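Nsp15 (PDB 5YVD) is a coronavirus endoribonuclease of the EndoU family that probably cleaves RNA at uridylates and assembles as a hexamer of identical subunits. Local coordinates at residues L2-F7 with V18-V24; N28-F32 with M42-K46; N45-L49 with E89-I93; A62-H66 with D118-N122. The contacts are given in a common frame with arbitrary orientation. Residues are numbered along the deposited sequence.

Interaction 1 of 4, residues L2-F7 with V18-V24; sequences LENIAF and VEGELPV
Phe7 lays one face of its ring over the backbone of Gly20, a CH-pi contact in which Gly20 CA sits 3.5 Å from the ring centroid, 10° off the normal. The ring reaches there with chi1 t from helix 2-12, while 18-24 runs past it as an extended loop, closest in register at Asn4 and Glu21 (CA-CA 4.6 Å). Gly20, at phi 150° and psi 160°, adopts a backbone that only glycine tolerates, and a CB there would collide with Phe7 CE2. Val18 CG1 lies 3.8 Å from Phe7 CE2 and Leu22 CG 4.0 Å from Phe7 CD1, both near the ring plane. Asn4, chi1 t, spends both amide hydrogens on the passing chain: ND2 donates to Gly20 O (2.8 Å) and to Val18 O (3.0 Å). One residue earlier in the helix, Glu3 O accepts from Leu22 N at 3.0 Å. Beyond it, Ala6 CB meets Val24 CG2 at 3.5 Å, and Leu2 CG meets Val24 CG1 at 4.1 Å. Within the family's N-terminal oligomerisation region the start of the helix also meets a second subunit, where Glu3 OE2 hydrogen-bonds Leu2 N of that neighbour. Three backbone groups of 18-24, the carbonyls of Val18 and Gly20 and the amide of Leu22, are thus satisfied by Asn4 and the Glu3 carbonyl, while apolar contacts and a glycine-aromatic fit hold the loop close.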
loop_
_atom_site.group_PDB
_atom_site.type_symbol
_atom_site.label_atom_id
_atom_site.label_comp_id
_atom_site.label_asym_id
_atom_site.label_seq_id
_atom_site.Cartn_x
_atom_site.Cartn_y
_atom_site.Cartn_z
ATOM N N LEU A 2 -17.429 2.496 12.974
ATOM C CA LEU A 2 -17.129 1.588 11.880
ATOM C C LEU A 2 -17.973 0.326 11.807
ATOM O O LEU A 2 -18.647 0.095 10.795
ATOM C CB LEU A 2 -15.658 1.198 11.935
ATOM C CG LEU A 2 -15.137 0.331 10.798
ATOM C CD1 LEU A 2 -15.309 0.927 9.394
ATOM C CD2 LEU A 2 -13.681 0.110 11.109
ATOM N N GLU A 3 -17.934 -0.509 12.843
ATOM C CA GLU A 3 -18.668 -1.791 12.739
ATOM C C GLU A 3 -20.168 -1.623 12.748
ATOM O O GLU A 3 -20.893 -2.476 12.237
ATOM C CB GLU A 3 -18.242 -2.872 13.731
ATOM C CG GLU A 3 -17.373 -2.480 14.891
ATOM C CD GLU A 3 -15.956 -2.214 14.474
ATOM O OE1 GLU A 3 -15.282 -3.181 14.049
ATOM O OE2 GLU A 3 -15.543 -1.031 14.580
ATOM N N ASN A 4 -20.628 -0.505 13.280
ATOM C CA ASN A 4 -22.047 -0.187 13.286
ATOM C C ASN A 4 -22.503 0.265 11.904
ATOM O O ASN A 4 -23.607 -0.052 11.436
ATOM C CB ASN A 4 -22.357 0.889 14.321
ATOM C CG ASN A 4 -23.761 1.388 14.211
ATOM O OD1 ASN A 4 -23.985 2.539 13.872
ATOM N ND2 ASN A 4 -24.718 0.508 14.440
ATOM N N ILE A 5 -21.629 0.998 11.246
ATOM C CA ILE A 5 -21.882 1.421 9.889
ATOM C C ILE A 5 -21.959 0.204 8.988
ATOM O O ILE A 5 -22.874 0.077 8.186
ATOM C CB ILE A 5 -20.780 2.381 9.442
ATOM C CG1 ILE A 5 -20.988 3.707 10.152
ATOM C CG2 ILE A 5 -20.785 2.551 7.934
ATOM C CD1 ILE A 5 -19.723 4.483 10.365
ATOM N N ALA A 6 -20.999 -0.701 9.143
ATOM C CA ALA A 6 -21.033 -1.970 8.428
ATOM C C ALA A 6 -22.350 -2.700 8.640
ATOM O O ALA A 6 -22.854 -3.355 7.741
ATOM C CB ALA A 6 -19.878 -2.847 8.880
ATOM N N PHE A 7 -22.904 -2.589 9.837
ATOM C CA PHE A 7 -24.120 -3.314 10.166
ATOM C C PHE A 7 -25.306 -2.715 9.428
ATOM O O PHE A 7 -26.081 -3.422 8.807
ATOM C CB PHE A 7 -24.333 -3.297 11.680
ATOM C CG PHE A 7 -25.571 -4.024 12.142
ATOM C CD1 PHE A 7 -25.507 -5.368 12.499
ATOM C CD2 PHE A 7 -26.790 -3.341 12.265
ATOM C CE1 PHE A 7 -26.648 -6.036 12.929
ATOM C CE2 PHE A 7 -27.917 -3.993 12.705
ATOM C CZ PHE A 7 -27.853 -5.348 13.034
ATOM N N VAL A 18 -29.633 2.623 12.827
ATOM C CA VAL A 18 -29.996 1.429 13.578
ATOM C C VAL A 18 -28.796 0.907 14.367
ATOM O O VAL A 18 -27.666 1.093 13.955
ATOM C CB VAL A 18 -30.529 0.355 12.621
ATOM C CG1 VAL A 18 -30.208 -1.046 13.087
ATOM C CG2 VAL A 18 -32.029 0.534 12.449
ATOM N N GLU A 19 -29.053 0.254 15.496
ATOM C CA GLU A 19 -27.998 -0.293 16.338
ATOM C C GLU A 19 -27.580 -1.676 15.890
ATOM O O GLU A 19 -28.407 -2.435 15.404
ATOM C CB GLU A 19 -28.425 -0.325 17.814
ATOM C CG GLU A 19 -27.765 0.784 18.617
ATOM C CD GLU A 19 -28.485 1.092 19.918
ATOM O OE1 GLU A 19 -28.827 0.142 20.677
ATOM O OE2 GLU A 19 -28.694 2.299 20.174
ATOM N N GLY A 20 -26.291 -1.991 16.071
ATOM C CA GLY A 20 -25.734 -3.304 15.708
ATOM C C GLY A 20 -24.279 -3.210 15.326
ATOM O O GLY A 20 -23.808 -2.117 15.000
ATOM N N GLU A 21 -23.565 -4.338 15.387
ATOM C CA GLU A 21 -22.131 -4.401 15.032
ATOM C C GLU A 21 -21.835 -5.565 14.103
ATOM O O GLU A 21 -22.432 -6.618 14.235
ATOM C CB GLU A 21 -21.253 -4.541 16.285
ATOM C CG GLU A 21 -20.636 -3.239 16.785
ATOM C CD GLU A 21 -21.623 -2.363 17.548
ATOM O OE1 GLU A 21 -22.308 -2.907 18.434
ATOM O OE2 GLU A 21 -21.714 -1.134 17.282
ATOM N N LEU A 22 -20.914 -5.376 13.163
ATOM C CA LEU A 22 -20.345 -6.497 12.423
ATOM C C LEU A 22 -18.823 -6.454 12.525
ATOM O O LEU A 22 -18.253 -5.400 12.658
ATOM C CB LEU A 22 -20.766 -6.434 10.957
ATOM C CG LEU A 22 -22.233 -6.770 10.621
ATOM C CD1 LEU A 22 -22.404 -6.752 9.106
ATOM C CD2 LEU A 22 -22.710 -8.104 11.198
ATOM N N PRO A 23 -18.150 -7.602 12.468
ATOM C CA PRO A 23 -16.683 -7.494 12.446
ATOM C C PRO A 23 -16.210 -6.979 11.093
ATOM O O PRO A 23 -16.763 -7.368 10.079
ATOM C CB PRO A 23 -16.200 -8.921 12.692
ATOM C CG PRO A 23 -17.388 -9.806 12.469
ATOM C CD PRO A 23 -18.638 -8.986 12.369
ATOM N N VAL A 24 -15.209 -6.102 11.100
ATOM C CA VAL A 24 -14.711 -5.414 9.910
ATOM C C VAL A 24 -13.178 -5.453 9.874
ATOM O O VAL A 24 -12.533 -5.187 10.889
ATOM C CB VAL A 24 -15.132 -3.927 9.935
ATOM C CG1 VAL A 24 -14.508 -3.144 8.791
ATOM C CG2 VAL A 24 -16.646 -3.793 9.873
#

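Interaction 2 of 4, residues N28-F32 with M42-K46; sequences NDKIF and MFENK
Met42, well along strand 38-44, donates its N to Ile31 O at 2.7 Å, and its side chain (chi1 m, chi2 t, chi3 m) brings CE to 3.5 Å from Ile31 CG2. Next comes Phe43, whose O accepts from Ile31 N at 3.2 Å and lies 3.4 Å from Lys30 CA in a CA-H...O contact; its CB is 4.0 Å from Ile31 CB. These two side chains share the sheet face covered by helix 51-59, where Phe43 packs on Ala54. The segments 30-32 and 42-44 are the outgoing and returning arms of a beta hairpin, their axes 4.9 Å apart at 171°, in the small antiparallel sheet of the N-terminal oligomerisation region. Glu44 forms a non-hydrogen-bonded pair with Lys30 (CA-CA 5.0 Å) on the other face, toward a third subunit. Its OE1 makes a long salt bridge of 3.7 Å to Lys30 NZ, which also forms a hydrogen-bonded salt bridge with Asp29 OD1 at 3.2 Å. Asn45 leaves the strand, yet its N still donates to Asp29 O at 2.8 Å, while its OD1 accepts from Thr47 N. Lys46 extends the charge network through NZ to Glu44 OE2, a long 3.8 Å.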
loop_
_atom_site.group_PDB
_atom_site.type_symbol
_atom_site.label_atom_id
_atom_site.label_comp_id
_atom_site.label_asym_id
_atom_site.label_seq_id
_atom_site.Cartn_x
_atom_site.Cartn_y
_atom_site.Cartn_z
ATOM N N ASN A 28 -5.892 -1.902 3.208
ATOM C CA ASN A 28 -5.444 -0.963 2.190
ATOM C C ASN A 28 -6.661 -0.164 1.723
ATOM O O ASN A 28 -7.274 0.549 2.503
ATOM C CB ASN A 28 -4.730 -1.696 1.032
ATOM C CG ASN A 28 -3.485 -2.450 1.485
ATOM O OD1 ASN A 28 -3.303 -3.600 1.112
ATOM N ND2 ASN A 28 -2.623 -1.806 2.289
ATOM N N ASP A 29 -7.012 -0.314 0.453
ATOM C CA ASP A 29 -8.138 0.384 -0.132
ATOM C C ASP A 29 -9.495 -0.317 0.080
ATOM O O ASP A 29 -10.521 0.192 -0.380
ATOM C CB ASP A 29 -7.860 0.542 -1.625
ATOM C CG ASP A 29 -7.803 -0.797 -2.348
ATOM O OD1 ASP A 29 -8.336 -0.907 -3.468
ATOM O OD2 ASP A 29 -7.246 -1.760 -1.774
ATOM N N LYS A 30 -9.523 -1.453 0.784
ATOM C CA LYS A 30 -10.759 -2.252 0.874
ATOM C C LYS A 30 -11.346 -2.439 2.276
ATOM O O LYS A 30 -10.663 -2.308 3.289
ATOM C CB LYS A 30 -10.542 -3.617 0.228
ATOM C CG LYS A 30 -10.191 -3.521 -1.248
ATOM C CD LYS A 30 -9.934 -4.884 -1.885
ATOM C CE LYS A 30 -8.816 -4.817 -2.916
ATOM N NZ LYS A 30 -9.167 -3.905 -4.035
ATOM N N ILE A 31 -12.640 -2.741 2.305
ATOM C CA ILE A 31 -13.340 -3.110 3.529
ATOM C C ILE A 31 -13.914 -4.542 3.406
ATOM O O ILE A 31 -14.604 -4.868 2.437
ATOM C CB ILE A 31 -14.473 -2.128 3.826
ATOM C CG1 ILE A 31 -13.925 -0.715 4.015
ATOM C CG2 ILE A 31 -15.258 -2.564 5.053
ATOM C CD1 ILE A 31 -13.367 -0.417 5.384
ATOM N N PHE A 32 -13.596 -5.395 4.386
ATOM C CA PHE A 32 -14.140 -6.749 4.430
ATOM C C PHE A 32 -14.932 -6.984 5.686
ATOM O O PHE A 32 -14.655 -6.365 6.689
ATOM C CB PHE A 32 -13.021 -7.759 4.410
ATOM C CG PHE A 32 -12.231 -7.764 3.149
ATOM C CD1 PHE A 32 -12.452 -8.721 2.185
ATOM C CD2 PHE A 32 -11.231 -6.840 2.950
ATOM C CE1 PHE A 32 -11.704 -8.730 1.024
ATOM C CE2 PHE A 32 -10.458 -6.866 1.808
ATOM C CZ PHE A 32 -10.697 -7.804 0.846
ATOM N N MET A 42 -16.847 -5.421 1.034
ATOM C CA MET A 42 -17.996 -4.516 1.026
ATOM C C MET A 42 -17.706 -3.145 0.410
ATOM O O MET A 42 -18.620 -2.329 0.279
ATOM C CB MET A 42 -18.423 -4.198 2.434
ATOM C CG MET A 42 -19.176 -5.261 3.196
ATOM S SD MET A 42 -19.834 -4.422 4.653
ATOM C CE MET A 42 -18.355 -4.092 5.582
ATOM N N PHE A 43 -16.458 -2.834 0.078
ATOM C CA PHE A 43 -16.178 -1.490 -0.418
ATOM C C PHE A 43 -14.786 -1.385 -1.034
ATOM O O PHE A 43 -13.839 -2.045 -0.584
ATOM C CB PHE A 43 -16.344 -0.488 0.725
ATOM C CG PHE A 43 -16.184 0.939 0.314
ATOM C CD1 PHE A 43 -17.196 1.585 -0.365
ATOM C CD2 PHE A 43 -15.024 1.647 0.637
ATOM C CE1 PHE A 43 -17.062 2.918 -0.735
ATOM C CE2 PHE A 43 -14.872 2.969 0.261
ATOM C CZ PHE A 43 -15.898 3.609 -0.424
ATOM N N GLU A 44 -14.686 -0.541 -2.062
ATOM C CA GLU A 44 -13.443 -0.326 -2.815
ATOM C C GLU A 44 -13.204 1.197 -2.894
ATOM O O GLU A 44 -13.870 1.940 -3.644
ATOM C CB GLU A 44 -13.539 -0.985 -4.199
ATOM C CG GLU A 44 -12.210 -1.356 -4.863
ATOM C CD GLU A 44 -12.304 -2.614 -5.737
ATOM O OE1 GLU A 44 -12.644 -3.678 -5.177
ATOM O OE2 GLU A 44 -12.027 -2.546 -6.965
ATOM N N ASN A 45 -12.275 1.657 -2.072
ATOM C CA ASN A 45 -11.969 3.052 -1.975
ATOM C C ASN A 45 -11.398 3.561 -3.263
ATOM O O ASN A 45 -10.330 3.108 -3.665
ATOM C CB ASN A 45 -10.925 3.257 -0.883
ATOM C CG ASN A 45 -10.703 4.704 -0.565
ATOM O OD1 ASN A 45 -11.365 5.586 -1.107
ATOM N ND2 ASN A 45 -9.785 4.960 0.350
ATOM N N LYS A 46 -12.068 4.529 -3.890
ATOM C CA LYS A 46 -11.480 5.263 -5.025
ATOM C C LYS A 46 -11.264 6.736 -4.709
ATOM O O LYS A 46 -11.143 7.557 -5.600
ATOM C CB LYS A 46 -12.371 5.130 -6.254
ATOM C CG LYS A 46 -12.835 3.714 -6.549
ATOM C CD LYS A 46 -11.664 2.771 -6.726
ATOM C CE LYS A 46 -12.065 1.566 -7.556
ATOM N NZ LYS A 46 -10.842 0.926 -8.123
#

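Interaction 3 of 4, residues N45-L49 with E89-I93; sequences NKTTL and ERSNI
Asn45 shapes the first segment with a chi1 t side chain: OD1 accepts from Thr47 N at 2.7 Å, an Asx turn, and ND2 donates to Leu49 O at 2.8 Å. The bend presents Lys46 and Thr47 to residues 91 and 92, with CA-CA separations of 6.1 Å for Lys46-Ser91 and 5.7 Å for Thr47-Asn92. Lys46, chi1 and chi2 both m, starts toward Ser91, its CG 4.0 Å from Ser91 CB, before its amine leads away. Thr47, chi1 m, puts CG2 3.8 Å from Asn92 OD1. Asn92, chi1 t, turns that oxygen back to its neighbour, accepting from Ile93 N at 2.6 Å. No direct hydrogen bond crosses; a water accepts from Lys46 N (2.9 Å) and donates to Ser91 O (2.8 Å). Ser91, at phi 58° and psi 49°, and Asn92 form a G1 beta bulge facing Asp87. The contact thus joins the loop between strand 38-44 and helix 51-59 to the two-stranded hairpin 86-87/92-93, with Leu49 and Ile93 both resting on Leu57 of that helix.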
loop_
_atom_site.group_PDB
_atom_site.type_symbol
_atom_site.label_atom_id
_atom_site.label_comp_id
_atom_site.label_asym_id
_atom_site.label_seq_id
_atom_site.Cartn_x
_atom_site.Cartn_y
_atom_site.Cartn_z
ATOM N N ASN A 45 -12.275 1.657 -2.072
ATOM C CA ASN A 45 -11.969 3.052 -1.975
ATOM C C ASN A 45 -11.398 3.561 -3.263
ATOM O O ASN A 45 -10.330 3.108 -3.665
ATOM C CB ASN A 45 -10.925 3.257 -0.883
ATOM C CG ASN A 45 -10.703 4.704 -0.565
ATOM O OD1 ASN A 45 -11.365 5.586 -1.107
ATOM N ND2 ASN A 45 -9.785 4.960 0.350
ATOM N N LYS A 46 -12.068 4.529 -3.890
ATOM C CA LYS A 46 -11.480 5.263 -5.025
ATOM C C LYS A 46 -11.264 6.736 -4.709
ATOM O O LYS A 46 -11.143 7.557 -5.600
ATOM C CB LYS A 46 -12.371 5.130 -6.254
ATOM C CG LYS A 46 -12.835 3.714 -6.549
ATOM C CD LYS A 46 -11.664 2.771 -6.726
ATOM C CE LYS A 46 -12.065 1.566 -7.556
ATOM N NZ LYS A 46 -10.842 0.926 -8.123
ATOM N N THR A 47 -11.165 7.042 -3.429
ATOM C CA THR A 47 -11.133 8.398 -2.902
ATOM C C THR A 47 -9.714 8.738 -2.518
ATOM O O THR A 47 -8.844 7.857 -2.511
ATOM C CB THR A 47 -12.030 8.447 -1.658
ATOM O OG1 THR A 47 -13.356 8.114 -2.077
ATOM C CG2 THR A 47 -12.103 9.780 -1.080
ATOM N N THR A 48 -9.463 10.014 -2.218
ATOM C CA THR A 48 -8.204 10.412 -1.578
ATOM C C THR A 48 -8.324 10.380 -0.074
ATOM O O THR A 48 -7.404 10.837 0.621
ATOM C CB THR A 48 -7.720 11.833 -1.997
ATOM O OG1 THR A 48 -8.620 12.839 -1.484
ATOM C CG2 THR A 48 -7.531 11.920 -3.549
ATOM N N LEU A 49 -9.415 9.804 0.431
ATOM C CA LEU A 49 -9.684 9.760 1.864
ATOM C C LEU A 49 -9.362 8.364 2.461
ATOM O O LEU A 49 -9.348 7.356 1.747
ATOM C CB LEU A 49 -11.129 10.130 2.146
ATOM C CG LEU A 49 -11.539 11.555 1.798
ATOM C CD1 LEU A 49 -13.035 11.722 1.930
ATOM C CD2 LEU A 49 -10.842 12.576 2.693
ATOM N N GLU A 89 -20.450 7.580 -10.748
ATOM C CA GLU A 89 -19.502 7.377 -11.815
ATOM C C GLU A 89 -18.111 7.449 -11.192
ATOM O O GLU A 89 -17.291 6.581 -11.429
ATOM C CB GLU A 89 -19.677 8.445 -12.885
ATOM C CG GLU A 89 -18.734 8.334 -14.083
ATOM C CD GLU A 89 -18.616 9.657 -14.854
ATOM O OE1 GLU A 89 -18.969 10.716 -14.289
ATOM O OE2 GLU A 89 -18.167 9.647 -16.019
ATOM N N ARG A 90 -17.847 8.471 -10.383
ATOM C CA ARG A 90 -16.490 8.642 -9.818
ATOM C C ARG A 90 -16.258 7.740 -8.631
ATOM O O ARG A 90 -15.116 7.454 -8.317
ATOM C CB ARG A 90 -16.208 10.090 -9.385
ATOM C CG ARG A 90 -16.393 11.116 -10.474
ATOM C CD ARG A 90 -15.892 12.472 -10.032
ATOM N NE ARG A 90 -16.717 13.031 -8.956
ATOM C CZ ARG A 90 -16.302 13.388 -7.740
ATOM N NH1 ARG A 90 -15.037 13.273 -7.361
ATOM N NH2 ARG A 90 -17.178 13.890 -6.897
ATOM N N SER A 91 -17.330 7.307 -7.968
ATOM C CA SER A 91 -17.211 6.575 -6.698
ATOM C C SER A 91 -16.468 7.418 -5.669
ATOM O O SER A 91 -15.504 6.981 -5.021
ATOM C CB SER A 91 -16.565 5.197 -6.887
ATOM O OG SER A 91 -17.497 4.380 -7.536
ATOM N N ASN A 92 -16.941 8.653 -5.568
ATOM C CA ASN A 92 -16.411 9.636 -4.650
ATOM C C ASN A 92 -17.575 10.517 -4.275
ATOM O O ASN A 92 -18.695 10.353 -4.749
ATOM C CB ASN A 92 -15.258 10.456 -5.316
ATOM C CG ASN A 92 -14.290 11.115 -4.298
ATOM O OD1 ASN A 92 -14.689 11.574 -3.237
ATOM N ND2 ASN A 92 -13.020 11.170 -4.643
ATOM N N ILE A 93 -17.280 11.482 -3.433
ATOM C CA ILE A 93 -18.247 12.422 -2.934
ATOM C C ILE A 93 -18.106 13.739 -3.683
ATOM O O ILE A 93 -17.074 13.999 -4.317
ATOM C CB ILE A 93 -18.008 12.569 -1.428
ATOM C CG1 ILE A 93 -19.299 12.369 -0.697
ATOM C CG2 ILE A 93 -17.361 13.886 -1.023
ATOM C CD1 ILE A 93 -19.026 11.995 0.726
HETATM O O HOH W 1 -14.860 4.979 -3.193
#

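Interaction 4 of 4, residues A62-H66 with D118-N122; sequences AVRSH and DIRDN
A salt-bridge network of two arginines and two aspartates joins two loops of the Nsp15 middle domain, one leading from helix 51-59 to helix 69-74, the other following strand 115-118. The second loop is a type I beta turn from Asp118 to Asp121, closed by Asp121 N to Asp118 O at 3.2 Å and by an Asx turn in which Asp118 OD1 accepts from Arg120 N at 2.5 Å. The first is extended at Arg64, with Arg64 CA 9.2 Å from Arg120 CA, so long side chains bridge the gap. Arg64 (chi1 p, chi2 t, chi3 p) carries NH2 to Asp121 OD1 at 2.6 Å; its NH1 is a long 3.9 Å from Asp118 OD2, which lies well out of the guanidinium plane. Arg120 (chi1 m, chi2 t, chi3 m) reaches back the other way: NH1 and NH2 both donate to Ser65 O, at 2.9 and 3.0 Å, while NE and NH2 pair with Asp118 OD1 (3.0 Å) and OD2 (2.7 Å). Phe83 adds a cation-pi partner to Arg64. The Arg64 and Arg120 NE atoms come within 3.9 Å of each other, a proximity of like charges that the two carboxylates offset.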
loop_
_atom_site.group_PDB
_atom_site.type_symbol
_atom_site.label_atom_id
_atom_site.label_comp_id
_atom_site.label_asym_id
_atom_site.label_seq_id
_atom_site.Cartn_x
_atom_site.Cartn_y
_atom_site.Cartn_z
ATOM N N ALA A 62 -26.700 10.513 0.642
ATOM C CA ALA A 62 -28.090 10.885 0.656
ATOM C C ALA A 62 -28.897 10.221 -0.418
ATOM O O ALA A 62 -28.684 10.472 -1.558
ATOM C CB ALA A 62 -28.205 12.360 0.499
ATOM N N VAL A 63 -29.873 9.424 -0.031
ATOM C CA VAL A 63 -30.632 8.634 -0.969
ATOM C C VAL A 63 -31.886 9.354 -1.429
ATOM O O VAL A 63 -32.994 9.039 -1.015
ATOM C CB VAL A 63 -30.973 7.282 -0.367
ATOM C CG1 VAL A 63 -31.651 6.380 -1.415
ATOM C CG2 VAL A 63 -29.684 6.662 0.111
ATOM N N ARG A 64 -31.687 10.313 -2.318
ATOM C CA ARG A 64 -32.765 11.175 -2.805
ATOM C C ARG A 64 -32.310 11.761 -4.106
ATOM O O ARG A 64 -31.123 11.762 -4.381
ATOM C CB ARG A 64 -33.013 12.324 -1.818
ATOM C CG ARG A 64 -31.717 12.968 -1.353
ATOM C CD ARG A 64 -31.848 14.380 -0.812
ATOM N NE ARG A 64 -32.364 14.431 0.542
ATOM C CZ ARG A 64 -31.902 15.241 1.492
ATOM N NH1 ARG A 64 -30.896 16.086 1.273
ATOM N NH2 ARG A 64 -32.465 15.205 2.685
ATOM N N SER A 65 -33.227 12.281 -4.899
ATOM C CA SER A 65 -32.835 12.940 -6.146
ATOM C C SER A 65 -32.214 14.299 -5.858
ATOM O O SER A 65 -32.427 14.902 -4.797
ATOM C CB SER A 65 -34.030 13.120 -7.073
ATOM O OG SER A 65 -35.056 13.886 -6.456
ATOM N N HIS A 66 -31.426 14.786 -6.796
ATOM C CA HIS A 66 -30.874 16.122 -6.660
ATOM C C HIS A 66 -30.453 16.629 -8.020
ATOM O O HIS A 66 -30.276 15.823 -8.938
ATOM C CB HIS A 66 -29.702 16.145 -5.669
ATOM C CG HIS A 66 -28.584 15.211 -6.005
ATOM N ND1 HIS A 66 -27.538 15.566 -6.825
ATOM C CD2 HIS A 66 -28.330 13.942 -5.599
ATOM C CE1 HIS A 66 -26.695 14.551 -6.927
ATOM N NE2 HIS A 66 -27.149 13.552 -6.189
ATOM N N ASP A 118 -30.716 22.041 1.693
ATOM C CA ASP A 118 -31.834 21.346 1.021
ATOM C C ASP A 118 -33.129 21.404 1.832
ATOM O O ASP A 118 -33.120 21.199 3.035
ATOM C CB ASP A 118 -31.436 19.879 0.722
ATOM C CG ASP A 118 -32.462 19.134 -0.165
ATOM O OD1 ASP A 118 -33.606 18.876 0.304
ATOM O OD2 ASP A 118 -32.104 18.768 -1.317
ATOM N N ILE A 119 -34.247 21.649 1.151
ATOM C CA ILE A 119 -35.548 21.702 1.805
ATOM C C ILE A 119 -35.909 20.392 2.520
ATOM O O ILE A 119 -36.642 20.404 3.488
ATOM C CB ILE A 119 -36.654 22.061 0.793
ATOM C CG1 ILE A 119 -37.992 22.386 1.484
ATOM C CG2 ILE A 119 -36.884 20.923 -0.183
ATOM C CD1 ILE A 119 -38.359 23.836 1.460
ATOM N N ARG A 120 -35.423 19.256 2.036
ATOM C CA ARG A 120 -35.804 17.971 2.640
ATOM C C ARG A 120 -35.169 17.721 4.015
ATOM O O ARG A 120 -35.575 16.799 4.716
ATOM C CB ARG A 120 -35.516 16.812 1.691
ATOM C CG ARG A 120 -36.529 16.736 0.563
ATOM C CD ARG A 120 -36.021 15.978 -0.656
ATOM N NE ARG A 120 -34.933 16.697 -1.324
ATOM C CZ ARG A 120 -34.324 16.285 -2.426
ATOM N NH1 ARG A 120 -34.671 15.140 -3.037
ATOM N NH2 ARG A 120 -33.359 17.028 -2.917
ATOM N N ASP A 121 -34.197 18.548 4.403
ATOM C CA ASP A 121 -33.636 18.491 5.752
ATOM C C ASP A 121 -34.340 19.512 6.632
ATOM O O ASP A 121 -34.377 20.706 6.322
ATOM C CB ASP A 121 -32.147 18.753 5.720
ATOM C CG ASP A 121 -31.427 17.824 4.786
ATOM O OD1 ASP A 121 -31.779 16.625 4.781
ATOM O OD2 ASP A 121 -30.528 18.298 4.048
ATOM N N ASN A 122 -34.941 19.021 7.710
ATOM C CA ASN A 122 -35.642 19.862 8.666
ATOM C C ASN A 122 -34.738 21.049 9.052
ATOM O O ASN A 122 -33.555 20.872 9.312
ATOM C CB ASN A 122 -36.075 19.024 9.885
ATOM C CG ASN A 122 -36.870 19.825 10.900
ATOM O OD1 ASN A 122 -36.510 19.905 12.074
ATOM N ND2 ASN A 122 -37.953 20.434 10.445
#

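Overall arrangement
Along the chain, interaction 1 closes before interaction 2 opens, interaction 3 starts on the Asn45-Lys46 stretch that ends interaction 2, and interactions 3 and 4 cross, their segments alternating. Interactions 1 and 2, with centres 16 Å apart, meet directly through Ala6 and Met42 and through Val24 and Ile31, so helix 2-12 and the three-stranded sheet form one N-terminal unit. Interaction 3, 11 Å from interaction 2 between centres, carries that unit over to the middle domain. Interaction 4 lies within the middle domain, its centre 21 Å from interaction 3 with no touch. Neighbouring subunits approach all four, most extensively the first three, consistent with the N-terminal region's role in oligomerisation.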